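Local coordinates for protein anaerobically-induced outer membrane porin OprE (Pseudomonas aeruginosa, PDB 4FRX) that probably acts as an outer membrane porin, letting small solutes cross the outer membrane through a water-filled beta-barrel channel, at residues S249-R260 against V274-R282; V329-E339 against S378-L386. One frame throughout, in Å; residues are numbered along the deposited sequence. Where two conformers were deposited one is given.

Overall arrangement
Both contacts belong to the beta-barrel of an OprD-family porin. Contact 1 lies at one end of the barrel wall, where strands 237-250 and 280-292 run out into a long loop. Its centre is about 24 Å from the centre of the chain. Contact 2 lies deeper; its centre is about 14 Å from that of the chain. There the loop before strand 340-349 lies against strand 377-389. The centres of contacts 1 and 2 are 25 Å apart, and the nearest atoms of contacts 1 and 2 are about 5 Å apart, without touching. Both segments of contact 1 precede those of contact 2 in the chain. The I384 side chain is about 7 Å from a bound C8E detergent.

Contact 1: S249-R260 against V274-R282; sequences SSDGKNGSRSGR and VTKGEVDNR
E278 OE2 is held by two donors. S250 OG gives it a hydrogen bond of 2.7 Å, on the anti lone pair that faces away from OE1. A water bound to G255 O donates the second, 2.8 Å from E278 OE2. E278 has CG anti to its backbone N (chi1 -165°), and the extended chain carries the carboxylate past N254 O to the serine. Here E278 CG packs alongside S250 CB at 3.6 Å.

N254 uses both ends of its buried amide. OD1 accepts V279 N at 2.8 Å in a nearly straight bond of 173°, in the carbonyl plane on a lone pair. ND2 donates to G277 O at 3.2 Å, reaching it from above the carbonyl plane, and it also bonds to Y264 O. These bonds fix the rotation of the amide. V279 crosses N254 at about a right angle, with its CG2 methyl near OD1.

The two segments are the ends of a long loop between neighbouring antiparallel barrel strands, 237-250 and 280-292. A water carries on the link where the strands part: it accepts from S250 N and donates to V279 O.

S256 N-caps the short helix that brings in R260. R260 CD rests 3.4 Å from E278 N, against the G277-E278 peptide. The bend at chi3 then turns the guanidinium toward N254 O, which accepts from R260 NH1 at 2.9 Å and lies in the guanidinium plane. The salt bridge from R260 NH1 to E278 OE1 is long, 4.0 Å; the oxygen lies well out of the guanidinium plane, so only charge acts.

Contact 2: V329-E339 against S378-L386; sequences VQIGKFQRAGE and SEWERDISL
Three consecutive backbone N-H groups of the 329-339 loop are taken up by acids of the strand. Q330 N donates to D383 OD2 at 2.9 Å, meeting it on the syn side. E381 takes the next two: I331 N bonds to its OE2 at 2.8 Å, and G332 N to its OE1 at 2.7 Å. Both use syn lone pairs, so one carboxylate spans the bend and is held flat between the two amides. E381 reaches them with CG anti to its backbone N (chi1 179°) and an extended chain.

R336 and E379 form a salt bridge. R336 NE points at E379 OE1, 3.2 Å away, in a bond of 173° within the guanidinium plane. R336 NH2 lies 2.9 Å from E379 OE2, though its hydrogen bond is bent and weak. S409 OG also bonds to OE2, and a water joins OE1 to F334 N.

Nonpolar contact comes from F334. Its ring edge meets the strand between E379 and E381, with CZ 3.7 Å from E381 CB. The same water sits above one ring face, toward the rim. V329 CG2 packs against the E381 carboxylate from the opposite direction.

E379, E381 and D383 alternate with W380, R382 and I384, whose side chains start away from the loop. With I384 near a detergent, this two-sided pattern is consistent with the loop lying on the lumen side.

Acids also crowd one another. E339 OE2 is 2.6 Å from E379 OE1, and E381 OE2 is 2.6 Å from D383 OD1. In each pair one acid group probably holds a proton and donates it to the other.

Contact 1: S249-R260 against V274-R282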
loop_
_atom_site.group_PDB
_atom_site.type_symbol
_atom_site.label_atom_id
_atom_site.label_comp_id
_atom_site.label_asym_id
_atom_site.label_seq_id
_atom_site.Cartn_x
_atom_site.Cartn_y
_atom_site.Cartn_z
ATOM N N SER A 249 -12.805 -11.677 -9.188
ATOM C CA SER A 249 -14.070 -12.404 -9.168
ATOM C C SER A 249 -14.262 -13.086 -7.833
ATOM O O SER A 249 -13.334 -13.128 -7.023
ATOM C CB SER A 249 -14.109 -13.433 -10.301
ATOM O OG SER A 249 -13.034 -14.345 -10.193
ATOM N N SER A 250 -15.457 -13.626 -7.604
ATOM C CA SER A 250 -15.785 -14.213 -6.313
ATOM C C SER A 250 -15.099 -15.549 -6.051
ATOM O O SER A 250 -14.768 -16.286 -6.980
ATOM C CB SER A 250 -17.290 -14.384 -6.181
ATOM O OG SER A 250 -17.794 -15.240 -7.193
ATOM N N ASP A 251 -14.903 -15.845 -4.772
ATOM C CA ASP A 251 -14.332 -17.114 -4.338
ATOM C C ASP A 251 -15.132 -17.598 -3.144
ATOM O O ASP A 251 -15.549 -16.795 -2.312
ATOM C CB ASP A 251 -12.865 -16.940 -3.929
ATOM C CG ASP A 251 -12.255 -18.226 -3.372
ATOM O OD1 ASP A 251 -11.754 -19.037 -4.176
ATOM O OD2 ASP A 251 -12.281 -18.436 -2.136
ATOM N N GLY A 252 -15.368 -18.905 -3.069
ATOM C CA GLY A 252 -16.014 -19.494 -1.905
ATOM C C GLY A 252 -17.338 -18.855 -1.512
ATOM O O GLY A 252 -18.232 -18.718 -2.341
ATOM N N LYS A 253 -17.444 -18.448 -0.249
ATOM C CA LYS A 253 -18.694 -17.931 0.313
ATOM C C LYS A 253 -19.255 -16.725 -0.436
ATOM O O LYS A 253 -20.458 -16.628 -0.679
ATOM C CB LYS A 253 -18.512 -17.604 1.791
ATOM C CG LYS A 253 -18.245 -18.844 2.647
ATOM C CD LYS A 253 -18.210 -18.504 4.124
ATOM C CE LYS A 253 -18.023 -19.742 4.995
ATOM N NZ LYS A 253 -19.021 -20.798 4.674
ATOM N N ASN A 254 -18.375 -15.807 -0.815
ATOM C CA ASN A 254 -18.798 -14.640 -1.568
ATOM C C ASN A 254 -19.448 -15.017 -2.906
ATOM O O ASN A 254 -20.297 -14.287 -3.426
ATOM C CB ASN A 254 -17.608 -13.707 -1.784
ATOM C CG ASN A 254 -17.964 -12.496 -2.603
ATOM O OD1 ASN A 254 -17.707 -12.444 -3.807
ATOM N ND2 ASN A 254 -18.584 -11.516 -1.958
ATOM N N GLY A 255 -19.059 -16.168 -3.456
ATOM C CA GLY A 255 -19.595 -16.633 -4.729
ATOM C C GLY A 255 -20.908 -17.408 -4.605
ATOM O O GLY A 255 -21.426 -17.932 -5.586
ATOM N N SER A 256 -21.444 -17.490 -3.396
ATOM C CA SER A 256 -22.692 -18.212 -3.174
ATOM C C SER A 256 -23.730 -17.295 -2.533
ATOM O O SER A 256 -23.386 -16.432 -1.734
ATOM C CB SER A 256 -22.454 -19.411 -2.259
ATOM O OG SER A 256 -22.414 -18.998 -0.908
ATOM N N ARG A 257 -25.000 -17.504 -2.861
ATOM C CA ARG A 257 -26.062 -16.705 -2.263
ATOM C C ARG A 257 -26.050 -16.770 -0.738
ATOM O O ARG A 257 -26.153 -15.738 -0.069
ATOM C CB ARG A 257 -27.427 -17.138 -2.816
ATOM C CG ARG A 257 -27.610 -16.759 -4.271
ATOM C CD ARG A 257 -28.916 -17.297 -4.841
ATOM N NE ARG A 257 -28.965 -18.755 -4.786
ATOM N N SER A 258 -25.924 -17.974 -0.181
ATOM C CA SER A 258 -26.002 -18.120 1.264
ATOM C C SER A 258 -24.797 -17.484 1.945
ATOM O O SER A 258 -24.900 -16.960 3.060
ATOM C CB SER A 258 -26.131 -19.590 1.660
ATOM O OG SER A 258 -25.015 -20.317 1.199
ATOM N N GLY A 259 -23.650 -17.545 1.276
ATOM C CA GLY A 259 -22.435 -16.963 1.819
ATOM C C GLY A 259 -22.573 -15.459 1.932
ATOM O O GLY A 259 -22.223 -14.872 2.958
ATOM N N ARG A 260 -23.106 -14.839 0.888
ATOM C CA ARG A 260 -23.312 -13.387 0.889
ATOM C C ARG A 260 -24.358 -12.980 1.928
ATOM O O ARG A 260 -24.194 -11.970 2.624
ATOM C CB ARG A 260 -23.655 -12.866 -0.511
ATOM C CG ARG A 260 -22.506 -13.073 -1.506
ATOM C CD ARG A 260 -22.731 -12.277 -2.772
ATOM N NE ARG A 260 -23.963 -12.683 -3.445
ATOM C CZ ARG A 260 -24.048 -13.700 -4.295
ATOM N NH1 ARG A 260 -22.970 -14.403 -4.593
ATOM N NH2 ARG A 260 -25.206 -13.993 -4.875
ATOM N N VAL A 274 -28.950 -1.522 -3.143
ATOM C CA VAL A 274 -28.095 -2.527 -2.517
ATOM C C VAL A 274 -26.607 -2.223 -2.780
ATOM O O VAL A 274 -26.182 -2.118 -3.929
ATOM C CB VAL A 274 -28.429 -3.942 -3.014
ATOM C CG1 VAL A 274 -27.457 -4.964 -2.414
ATOM C CG2 VAL A 274 -29.862 -4.303 -2.672
ATOM N N THR A 275 -25.827 -2.100 -1.709
ATOM C CA THR A 275 -24.422 -1.690 -1.816
ATOM C C THR A 275 -23.413 -2.756 -1.374
ATOM O O THR A 275 -22.234 -2.465 -1.207
ATOM C CB THR A 275 -24.165 -0.417 -0.987
ATOM O OG1 THR A 275 -24.420 -0.693 0.400
ATOM C CG2 THR A 275 -25.082 0.714 -1.455
ATOM N N LYS A 276 -23.868 -3.989 -1.176
ATOM C CA LYS A 276 -22.962 -5.069 -0.785
ATOM C C LYS A 276 -23.336 -6.305 -1.592
ATOM O O LYS A 276 -24.518 -6.557 -1.831
ATOM C CB LYS A 276 -23.079 -5.364 0.721
ATOM C CG LYS A 276 -22.504 -4.282 1.608
ATOM C CD LYS A 276 -22.650 -4.636 3.076
ATOM C CE LYS A 276 -21.985 -3.585 3.962
ATOM N NZ LYS A 276 -22.421 -2.208 3.606
ATOM N N GLY A 277 -22.347 -7.072 -2.025
ATOM C CA GLY A 277 -22.650 -8.246 -2.824
ATOM C C GLY A 277 -21.429 -8.993 -3.337
ATOM O O GLY A 277 -20.389 -9.034 -2.683
ATOM N N GLU A 278 -21.563 -9.579 -4.521
ATOM C CA GLU A 278 -20.549 -10.484 -5.043
ATOM C C GLU A 278 -19.383 -9.672 -5.591
ATOM O O GLU A 278 -19.601 -8.635 -6.199
ATOM C CB GLU A 278 -21.141 -11.315 -6.173
ATOM C CG GLU A 278 -20.291 -12.510 -6.538
ATOM C CD GLU A 278 -20.914 -13.394 -7.598
ATOM O OE1 GLU A 278 -21.955 -13.009 -8.181
ATOM O OE2 GLU A 278 -20.347 -14.479 -7.850
ATOM N N VAL A 279 -18.152 -10.134 -5.375
ATOM C CA VAL A 279 -17.004 -9.508 -6.036
ATOM C C VAL A 279 -17.153 -9.710 -7.548
ATOM O O VAL A 279 -17.506 -10.797 -7.991
ATOM C CB VAL A 279 -15.651 -10.076 -5.541
ATOM C CG1 VAL A 279 -14.506 -9.576 -6.409
ATOM C CG2 VAL A 279 -15.416 -9.698 -4.088
ATOM N N ASP A 280 -16.885 -8.654 -8.314
ATOM C CA ASP A 280 -17.145 -8.599 -9.748
ATOM C C ASP A 280 -16.587 -7.267 -10.233
ATOM O O ASP A 280 -17.321 -6.298 -10.381
ATOM C CB ASP A 280 -18.661 -8.660 -10.018
ATOM C CG ASP A 280 -19.025 -8.399 -11.480
ATOM O OD1 ASP A 280 -18.313 -8.901 -12.368
ATOM O OD2 ASP A 280 -20.031 -7.691 -11.737
ATOM N N ASN A 281 -15.279 -7.218 -10.480
ATOM C CA ASN A 281 -14.620 -5.983 -10.877
ATOM C C ASN A 281 -13.497 -6.224 -11.895
ATOM O O ASN A 281 -12.691 -7.146 -11.755
ATOM C CB ASN A 281 -14.068 -5.258 -9.636
ATOM C CG ASN A 281 -13.424 -3.911 -9.966
ATOM O OD1 ASN A 281 -14.063 -2.868 -9.871
ATOM N ND2 ASN A 281 -12.156 -3.933 -10.336
ATOM N N ARG A 282 -13.501 -5.417 -12.944
ATOM C CA ARG A 282 -12.411 -5.383 -13.906
ATOM C C ARG A 282 -11.843 -3.967 -13.914
ATOM O O ARG A 282 -12.580 -3.005 -14.070
ATOM C CB ARG A 282 -12.899 -5.800 -15.304
ATOM C CG ARG A 282 -13.398 -7.245 -15.376
ATOM C CD ARG A 282 -13.932 -7.623 -16.757
ATOM N NE ARG A 282 -15.149 -6.900 -17.133
ATOM C CZ ARG A 282 -15.165 -5.836 -17.933
ATOM N NH1 ARG A 282 -14.035 -5.365 -18.442
ATOM N NH2 ARG A 282 -16.309 -5.243 -18.226
HETATM O O HOH W 1 -17.512 -12.707 -9.787
HETATM O O HOH W 2 -21.085 -17.155 -8.354
#

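Contact 2: V329-E339 against S378-L386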
loop_
_atom_site.group_PDB
_atom_site.type_symbol
_atom_site.label_atom_id
_atom_site.label_comp_id
_atom_site.label_asym_id
_atom_site.label_seq_id
_atom_site.Cartn_x
_atom_site.Cartn_y
_atom_site.Cartn_z
ATOM N N VAL A 329 -4.293 7.480 -3.688
ATOM C CA VAL A 329 -3.662 8.756 -3.361
ATOM C C VAL A 329 -3.849 9.070 -1.873
ATOM O O VAL A 329 -4.089 8.168 -1.076
ATOM C CB VAL A 329 -4.177 9.896 -4.276
ATOM C CG1 VAL A 329 -3.725 9.648 -5.719
ATOM C CG2 VAL A 329 -5.702 9.970 -4.243
ATOM N N GLN A 330 -3.715 10.334 -1.487
ATOM C CA GLN A 330 -3.568 10.639 -0.066
ATOM C C GLN A 330 -4.846 10.372 0.714
ATOM O O GLN A 330 -4.808 9.835 1.821
ATOM C CB GLN A 330 -3.076 12.083 0.149
ATOM C CG GLN A 330 -2.876 12.434 1.610
ATOM C CD GLN A 330 -2.340 13.840 1.817
ATOM O OE1 GLN A 330 -1.773 14.441 0.902
ATOM N NE2 GLN A 330 -2.517 14.370 3.035
ATOM N N ILE A 331 -5.983 10.744 0.138
ATOM C CA ILE A 331 -7.255 10.528 0.820
ATOM C C ILE A 331 -8.041 9.419 0.132
ATOM O O ILE A 331 -8.307 8.380 0.742
ATOM C CB ILE A 331 -8.095 11.816 0.905
ATOM C CG1 ILE A 331 -7.379 12.860 1.774
ATOM C CG2 ILE A 331 -9.496 11.517 1.446
ATOM C CD1 ILE A 331 -8.112 14.218 1.856
ATOM N N GLY A 332 -8.386 9.626 -1.136
ATOM C CA GLY A 332 -9.245 8.685 -1.845
ATOM C C GLY A 332 -8.472 7.596 -2.567
ATOM O O GLY A 332 -7.238 7.640 -2.628
ATOM N N LYS A 333 -9.191 6.611 -3.104
ATOM C CA LYS A 333 -8.566 5.589 -3.937
ATOM C C LYS A 333 -9.264 5.442 -5.293
ATOM O O LYS A 333 -8.802 4.689 -6.151
ATOM C CB LYS A 333 -8.520 4.232 -3.217
ATOM C CG LYS A 333 -7.750 4.255 -1.896
ATOM C CD LYS A 333 -7.706 2.867 -1.256
ATOM C CE LYS A 333 -7.105 2.916 0.161
ATOM N NZ LYS A 333 -5.709 3.447 0.163
ATOM N N PHE A 334 -10.367 6.166 -5.474
ATOM C CA PHE A 334 -11.159 6.133 -6.718
ATOM C C PHE A 334 -11.433 4.697 -7.180
ATOM O O PHE A 334 -11.325 4.377 -8.356
ATOM C CB PHE A 334 -10.460 6.956 -7.816
ATOM C CG PHE A 334 -10.306 8.399 -7.454
ATOM C CD1 PHE A 334 -9.366 8.790 -6.501
ATOM C CD2 PHE A 334 -11.121 9.358 -8.023
ATOM C CE1 PHE A 334 -9.237 10.121 -6.126
ATOM C CE2 PHE A 334 -10.997 10.692 -7.664
ATOM C CZ PHE A 334 -10.056 11.078 -6.708
ATOM N N GLN A 335 -11.821 3.860 -6.228
ATOM C CA GLN A 335 -11.857 2.425 -6.417
ATOM C C GLN A 335 -13.279 1.888 -6.465
ATOM O O GLN A 335 -13.491 0.679 -6.443
ATOM C CB GLN A 335 -11.053 1.748 -5.298
ATOM C CG GLN A 335 -11.806 1.482 -3.994
ATOM C CD GLN A 335 -12.347 2.737 -3.309
ATOM O OE1 GLN A 335 -11.991 3.866 -3.657
ATOM N NE2 GLN A 335 -13.224 2.533 -2.323
ATOM N N ARG A 336 -14.251 2.793 -6.567
ATOM C CA ARG A 336 -15.661 2.434 -6.435
ATOM C C ARG A 336 -16.226 1.842 -7.715
ATOM O O ARG A 336 -15.803 2.200 -8.806
ATOM C CB ARG A 336 -16.489 3.665 -6.057
ATOM C CG ARG A 336 -15.955 4.433 -4.839
ATOM C CD ARG A 336 -16.723 5.742 -4.692
ATOM N NE ARG A 336 -15.950 6.776 -4.007
ATOM C CZ ARG A 336 -15.949 6.964 -2.691
ATOM N NH1 ARG A 336 -16.682 6.184 -1.904
ATOM N NH2 ARG A 336 -15.216 7.934 -2.160
ATOM N N ALA A 337 -17.193 0.942 -7.568
ATOM C CA ALA A 337 -17.865 0.318 -8.711
ATOM C C ALA A 337 -18.300 1.311 -9.786
ATOM O O ALA A 337 -19.022 2.261 -9.496
ATOM C CB ALA A 337 -19.084 -0.475 -8.236
ATOM N N GLY A 338 -17.847 1.078 -11.020
ATOM C CA GLY A 338 -18.235 1.887 -12.161
ATOM C C GLY A 338 -17.345 3.076 -12.454
ATOM O O GLY A 338 -17.407 3.645 -13.535
ATOM N N GLU A 339 -16.483 3.435 -11.515
ATOM C CA GLU A 339 -15.801 4.722 -11.578
ATOM C C GLU A 339 -14.724 4.788 -12.681
ATOM O O GLU A 339 -13.868 3.918 -12.779
ATOM C CB GLU A 339 -15.193 5.038 -10.211
ATOM C CG GLU A 339 -14.697 6.468 -10.051
ATOM C CD GLU A 339 -14.340 6.807 -8.611
ATOM O OE1 GLU A 339 -14.284 5.889 -7.749
ATOM O OE2 GLU A 339 -14.121 8.009 -8.336
ATOM N N SER A 378 -19.807 11.783 -8.829
ATOM C CA SER A 378 -18.426 12.140 -9.136
ATOM C C SER A 378 -17.656 12.571 -7.896
ATOM O O SER A 378 -18.234 12.812 -6.842
ATOM C CB SER A 378 -18.395 13.259 -10.195
ATOM O OG SER A 378 -19.042 14.422 -9.717
ATOM N N GLU A 379 -16.336 12.665 -8.036
ATOM C CA GLU A 379 -15.472 13.092 -6.944
ATOM C C GLU A 379 -14.128 13.523 -7.529
ATOM O O GLU A 379 -13.771 13.131 -8.644
ATOM C CB GLU A 379 -15.268 11.970 -5.915
ATOM C CG GLU A 379 -14.563 10.731 -6.467
ATOM C CD GLU A 379 -14.609 9.545 -5.519
ATOM O OE1 GLU A 379 -13.998 8.504 -5.837
ATOM O OE2 GLU A 379 -15.276 9.631 -4.463
ATOM N N TRP A 380 -13.389 14.328 -6.783
ATOM C CA TRP A 380 -12.080 14.755 -7.244
ATOM C C TRP A 380 -11.146 14.961 -6.077
ATOM O O TRP A 380 -11.589 15.179 -4.957
ATOM C CB TRP A 380 -12.171 16.025 -8.106
ATOM C CG TRP A 380 -12.698 17.259 -7.414
ATOM C CD1 TRP A 380 -13.978 17.739 -7.455
ATOM C CD2 TRP A 380 -11.948 18.186 -6.616
ATOM N NE1 TRP A 380 -14.071 18.897 -6.723
ATOM C CE2 TRP A 380 -12.841 19.192 -6.195
ATOM C CE3 TRP A 380 -10.613 18.249 -6.198
ATOM C CZ2 TRP A 380 -12.439 20.260 -5.393
ATOM C CZ3 TRP A 380 -10.216 19.309 -5.395
ATOM C CH2 TRP A 380 -11.128 20.296 -5.001
ATOM N N GLU A 381 -9.849 14.844 -6.346
ATOM C CA GLU A 381 -8.842 15.073 -5.324
ATOM C C GLU A 381 -7.636 15.809 -5.910
ATOM O O GLU A 381 -7.228 15.559 -7.046
ATOM C CB GLU A 381 -8.401 13.745 -4.662
ATOM C CG GLU A 381 -7.307 13.935 -3.568
ATOM C CD GLU A 381 -7.140 12.734 -2.626
ATOM O OE1 GLU A 381 -8.074 11.921 -2.480
ATOM O OE2 GLU A 381 -6.060 12.604 -2.017
ATOM N N ARG A 382 -7.079 16.730 -5.138
ATOM C CA ARG A 382 -5.819 17.358 -5.512
ATOM C C ARG A 382 -4.837 17.157 -4.368
ATOM O O ARG A 382 -5.124 17.550 -3.225
ATOM C CB ARG A 382 -6.019 18.865 -5.778
ATOM C CG ARG A 382 -4.730 19.627 -6.122
ATOM C CD ARG A 382 -5.031 21.092 -6.505
ATOM N NE ARG A 382 -6.029 21.200 -7.560
ATOM C CZ ARG A 382 -7.272 21.600 -7.293
ATOM N NH1 ARG A 382 -7.600 21.908 -6.032
ATOM N NH2 ARG A 382 -8.199 21.702 -8.238
ATOM N N ASP A 383 -3.700 16.528 -4.666
ATOM C CA ASP A 383 -2.652 16.315 -3.669
ATOM C C ASP A 383 -1.420 17.115 -4.044
ATOM O O ASP A 383 -1.155 17.327 -5.216
ATOM C CB ASP A 383 -2.197 14.848 -3.607
ATOM C CG ASP A 383 -3.252 13.917 -3.075
ATOM O OD1 ASP A 383 -4.317 14.396 -2.668
ATOM O OD2 ASP A 383 -3.000 12.692 -3.066
ATOM N N ILE A 384 -0.668 17.534 -3.037
ATOM C CA ILE A 384 0.686 18.036 -3.243
ATOM C C ILE A 384 1.602 17.380 -2.225
ATOM O O ILE A 384 1.182 17.014 -1.115
ATOM C CB ILE A 384 0.780 19.583 -3.122
ATOM C CG1 ILE A 384 0.374 20.055 -1.724
ATOM C CG2 ILE A 384 -0.079 20.272 -4.185
ATOM C CD1 ILE A 384 1.542 20.253 -0.776
ATOM N N SER A 385 2.858 17.224 -2.604
ATOM C CA SER A 385 3.864 16.765 -1.678
ATOM C C SER A 385 5.098 17.598 -1.928
ATOM O O SER A 385 5.609 17.646 -3.044
ATOM C CB SER A 385 4.156 15.276 -1.881
ATOM O OG SER A 385 5.075 14.804 -0.899
ATOM N N LEU A 386 5.538 18.293 -0.885
ATOM C CA LEU A 386 6.778 19.051 -0.904
ATOM C C LEU A 386 7.718 18.372 0.081
ATOM O O LEU A 386 7.367 18.185 1.241
ATOM C CB LEU A 386 6.508 20.489 -0.453
ATOM C CG LEU A 386 7.709 21.435 -0.384
ATOM C CD1 LEU A 386 8.289 21.670 -1.774
ATOM C CD2 LEU A 386 7.300 22.753 0.258
HETATM O O HOH W 3 0.218 14.204 -0.948
HETATM O O HOH W 4 -11.981 8.046 -4.041
#